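Local coordinates for response regulator protein (Burkholderia pseudomallei, PDB 3RQI) that probably acts as the response regulator of a two-component system, taking a phosphoryl group on its receiver domain and binding DNA through a Fis-type helix-turn-helix, at residues A[95-99]-A[100-104]; A[65-68]-A[69-72]. One frame throughout, in Å; residues are numbered along the deposited sequence.

Contact 1 (A[95-99]-A[100-104]); sequences VQAVK and DGADN. With SO4 (sulfate ion), chain D.
Gln96 and Asp100 lie one helical turn apart, and their side chains are joined by a bond from Gln96 NE2 to Asp100 OD1 of 3.0 Å. OD1 lies close to the amide plane of Gln96, but the N-H reaches it from above the carboxylate plane, the two flat groups being turned 52° from each other. A bend at chi2 (60°) turns the Gln96 amide toward the C-terminal end of the helix, to Asp100, while its OE1 accepts from Ser124 of the second subunit. Asp100 N also bonds to Gln96 O at 3.0 Å, so side chain and backbone link the same two residues. Here helix 91-100 of the receiver domain ends in a Schellman motif: Gly101 turns to positive phi (121°), a conformation suited to glycine, and Ala102 N reaches back to Ala97 O at 2.9 Å. That turn sets the methyls of Ala97 and Ala102 against each other, CB to CB 4.2 Å. Gly101 N meets Val98 O at 3.0 Å from above the carbonyl plane, and a water lies within hydrogen-bonding distance of both Val98 O and Ala102 O. Lys99, extended beyond CG, carries its ammonium away from the turn; NZ bonds to Ser124 OG and Asp103 O of the second subunit and, at 2.9 Å, to O3 of a sulfate, probably from the crystallisation liquor, that Arg81 and Asn122 N of that subunit also hold.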
loop_
_atom_site.group_PDB
_atom_site.type_symbol
_atom_site.label_atom_id
_atom_site.label_comp_id
_atom_site.label_asym_id
_atom_site.label_seq_id
_atom_site.Cartn_x
_atom_site.Cartn_y
_atom_site.Cartn_z
ATOM N N VAL A 95 3.795 -1.506 -1.469
ATOM C CA VAL A 95 5.021 -0.713 -1.715
ATOM C C VAL A 95 6.025 -1.576 -2.501
ATOM O O VAL A 95 6.497 -1.115 -3.557
ATOM C CB VAL A 95 5.633 -0.221 -0.363
ATOM C CG1 VAL A 95 7.049 0.351 -0.562
ATOM C CG2 VAL A 95 4.733 0.837 0.315
ATOM N N GLN A 96 6.361 -2.797 -2.025
ATOM C CA GLN A 96 7.390 -3.579 -2.690
ATOM C C GLN A 96 6.935 -4.047 -4.077
ATOM O O GLN A 96 7.736 -4.059 -5.016
ATOM C CB GLN A 96 7.835 -4.755 -1.819
ATOM C CG GLN A 96 9.112 -5.454 -2.336
ATOM C CD GLN A 96 10.267 -4.456 -2.380
ATOM O OE1 GLN A 96 10.477 -3.700 -1.424
ATOM N NE2 GLN A 96 10.999 -4.433 -3.494
ATOM N N ALA A 97 5.659 -4.408 -4.197
ATOM C CA ALA A 97 5.159 -4.840 -5.505
ATOM C C ALA A 97 5.312 -3.778 -6.582
ATOM O O ALA A 97 5.688 -4.082 -7.748
ATOM C CB ALA A 97 3.692 -5.275 -5.412
ATOM N N VAL A 98 5.061 -2.532 -6.199
ATOM C CA VAL A 98 5.175 -1.435 -7.168
ATOM C C VAL A 98 6.641 -1.207 -7.482
ATOM O O VAL A 98 7.020 -0.977 -8.643
ATOM C CB VAL A 98 4.470 -0.141 -6.656
ATOM C CG1 VAL A 98 4.766 1.046 -7.616
ATOM C CG2 VAL A 98 3.000 -0.398 -6.437
ATOM N N LYS A 99 7.522 -1.305 -6.476
ATOM C CA LYS A 99 8.949 -1.146 -6.769
ATOM C C LYS A 99 9.450 -2.195 -7.768
ATOM O O LYS A 99 10.315 -1.919 -8.607
ATOM C CB LYS A 99 9.788 -1.246 -5.477
ATOM C CG LYS A 99 9.634 -0.108 -4.497
ATOM C CD LYS A 99 10.725 -0.240 -3.437
ATOM C CE LYS A 99 10.616 0.858 -2.408
ATOM N NZ LYS A 99 11.771 0.844 -1.492
ATOM N N ASP A 100 8.883 -3.405 -7.669
ATOM C CA ASP A 100 9.256 -4.565 -8.484
ATOM C C ASP A 100 8.725 -4.454 -9.919
ATOM O O ASP A 100 9.171 -5.205 -10.816
ATOM C CB ASP A 100 8.704 -5.862 -7.838
ATOM C CG ASP A 100 9.411 -6.242 -6.541
ATOM O OD1 ASP A 100 10.459 -5.666 -6.211
ATOM O OD2 ASP A 100 8.868 -7.118 -5.830
ATOM N N GLY A 101 7.783 -3.527 -10.116
ATOM C CA GLY A 101 7.218 -3.250 -11.429
ATOM C C GLY A 101 5.727 -3.419 -11.616
ATOM O O GLY A 101 5.239 -3.182 -12.735
ATOM N N ALA A 102 5.016 -3.816 -10.561
ATOM C CA ALA A 102 3.560 -3.948 -10.692
ATOM C C ALA A 102 2.930 -2.600 -11.023
ATOM O O ALA A 102 3.306 -1.550 -10.474
ATOM C CB ALA A 102 2.927 -4.516 -9.454
ATOM N N ASP A 103 1.931 -2.640 -11.892
ATOM C CA ASP A 103 1.190 -1.434 -12.218
ATOM C C ASP A 103 0.108 -1.057 -11.197
ATOM O O ASP A 103 -0.252 0.111 -11.092
ATOM C CB ASP A 103 0.572 -1.528 -13.634
ATOM C CG ASP A 103 1.612 -1.718 -14.693
ATOM O OD1 ASP A 103 2.365 -0.746 -14.959
ATOM O OD2 ASP A 103 1.714 -2.829 -15.233
ATOM N N ASN A 104 -0.443 -2.040 -10.472
ATOM C CA ASN A 104 -1.480 -1.739 -9.494
ATOM C C ASN A 104 -1.640 -2.903 -8.536
ATOM O O ASN A 104 -0.968 -3.949 -8.677
ATOM C CB ASN A 104 -2.828 -1.426 -10.194
ATOM C CG ASN A 104 -3.686 -0.471 -9.408
ATOM O OD1 ASN A 104 -3.365 -0.103 -8.253
ATOM N ND2 ASN A 104 -4.805 -0.056 -10.022
HETATM S S SO4 D . 15.506 0.546 -1.909
HETATM O O1 SO4 D . 15.175 0.484 -0.508
HETATM O O2 SO4 D . 16.683 -0.299 -2.156
HETATM O O3 SO4 D . 14.350 0.070 -2.678
HETATM O O4 SO4 D . 15.817 1.920 -2.329
HETATM O O HOH W 1 5.522 0.150 -11.113
#

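Contact 2 (A[65-68]-A[69-72]); sequences SGLS and LIAP
The N-terminal cap and first turn of helix 67-76 in the receiver domain make this contact, in which Gly66 O takes the N-H of Leu69 at 3.0 Å and Leu67 O that of Ile70 at 3.1 Å. Both bonds span three residues, as in a 3-10-like turn, and both donors stand well above the planes of the carbonyls they meet. Ser65 caps it: its OG accepts from Ser68 N at 3.1 Å. Ser68 returns the grip, its OG donating to Ser65 O at a short 2.5 Å; chi1 of 76° holds that hydroxyl between the backbone N and the carbonyl carbon, facing back toward the cap.

Beyond the cap the apolar branches take over. Leu67 CD1 and Ile70 CD1 touch at 3.9 Å, the two side chains running obliquely to each other, and Ile70 CG1 lies against the Gly66 and Leu67 carbonyl oxygens. Leu69 CB rests on Gly66 O at 3.4 Å. Pro72 has no N-H to give to Ser68 O; instead its ring carbon CD sits 3.3 Å from that oxygen, and the helix kinks there. A water mends the neighbouring step, donating to Leu67 O and accepting from Ala71 N.

Leu67 and Ile70 pack on Ala97 and Asp100 of helix 91-100, and Leu67 also meets Ala128 of the second subunit. Leu69 and Pro72 face helix 40-47, against Leu44, while the backbone of Gly66 bonds to Leu59 near the short hairpin of strands 60-61 and 64-65.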
loop_
_atom_site.group_PDB
_atom_site.type_symbol
_atom_site.label_atom_id
_atom_site.label_comp_id
_atom_site.label_asym_id
_atom_site.label_seq_id
_atom_site.Cartn_x
_atom_site.Cartn_y
_atom_site.Cartn_z
ATOM N N SER A 65 6.671 -17.379 -3.651
ATOM C CA SER A 65 6.439 -15.953 -3.434
ATOM C C SER A 65 5.975 -15.331 -4.737
ATOM O O SER A 65 6.778 -15.257 -5.681
ATOM C CB SER A 65 7.760 -15.264 -3.092
ATOM O OG SER A 65 7.578 -13.840 -3.105
ATOM N N GLY A 66 4.705 -14.878 -4.807
ATOM C CA GLY A 66 4.218 -14.087 -5.967
ATOM C C GLY A 66 4.962 -12.766 -6.133
ATOM O O GLY A 66 5.220 -12.275 -7.259
ATOM N N LEU A 67 5.373 -12.189 -5.019
ATOM C CA LEU A 67 6.092 -10.927 -5.082
ATOM C C LEU A 67 7.369 -11.099 -5.894
ATOM O O LEU A 67 7.729 -10.235 -6.714
ATOM C CB LEU A 67 6.426 -10.502 -3.652
ATOM C CG LEU A 67 6.835 -9.073 -3.372
ATOM C CD1 LEU A 67 5.743 -8.097 -3.840
ATOM C CD2 LEU A 67 7.040 -8.947 -1.857
ATOM N N SER A 68 8.050 -12.230 -5.671
ATOM C CA SER A 68 9.322 -12.557 -6.337
ATOM C C SER A 68 9.174 -12.761 -7.845
ATOM O O SER A 68 10.177 -12.762 -8.586
ATOM C CB SER A 68 9.937 -13.802 -5.682
ATOM O OG SER A 68 9.254 -14.992 -6.113
ATOM N N LEU A 69 7.933 -12.939 -8.304
ATOM C CA LEU A 69 7.658 -13.134 -9.734
ATOM C C LEU A 69 7.547 -11.823 -10.492
ATOM O O LEU A 69 7.682 -11.794 -11.709
ATOM C CB LEU A 69 6.346 -13.921 -9.972
ATOM C CG LEU A 69 6.312 -15.423 -9.786
ATOM C CD1 LEU A 69 4.858 -15.904 -10.020
ATOM C CD2 LEU A 69 7.288 -16.047 -10.821
ATOM N N ILE A 70 7.312 -10.721 -9.785
ATOM C CA ILE A 70 6.928 -9.499 -10.503
ATOM C C ILE A 70 8.062 -8.951 -11.406
ATOM O O ILE A 70 7.829 -8.650 -12.588
ATOM C CB ILE A 70 6.451 -8.443 -9.524
ATOM C CG1 ILE A 70 5.169 -8.936 -8.843
ATOM C CG2 ILE A 70 6.199 -7.123 -10.292
ATOM C CD1 ILE A 70 4.755 -8.115 -7.593
ATOM N N ALA A 71 9.271 -8.808 -10.859
ATOM C CA ALA A 71 10.400 -8.349 -11.680
ATOM C C ALA A 71 10.686 -9.241 -12.914
ATOM O O ALA A 71 10.820 -8.708 -14.022
ATOM C CB ALA A 71 11.690 -8.140 -10.811
ATOM N N PRO A 72 10.786 -10.578 -12.729
ATOM C CA PRO A 72 11.002 -11.455 -13.902
ATOM C C PRO A 72 9.860 -11.364 -14.936
ATOM O O PRO A 72 10.112 -11.393 -16.140
ATOM C CB PRO A 72 11.084 -12.856 -13.311
ATOM C CG PRO A 72 11.116 -12.727 -11.849
ATOM C CD PRO A 72 10.978 -11.299 -11.452
HETATM O O HOH W 2 9.968 -9.229 -8.143
#

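Contact 2 comes first along the chain, capping helix 67-76 where it leaves the hairpin strand 64-65. Strand 81-86 of the parallel sheet and helix 91-100 follow before contact 1 ends that second helix and turns the chain into edge strand 104-107 of the parallel sheet within this chain. Each contact closes a short local turn; they stand in series, neither nested nor crossed. In space their centres are about 10 Å apart, and helix 67-76 touches helix 91-100 and the loop after it: Leu67 CD1 packs 3.7 Å from Ala97 CA on the helix, and Ile70 CG2 lies 3.5 Å from Ala102 N in the loop. The start of one helix is thus joined to the C-terminal turn of the next beside the sheet.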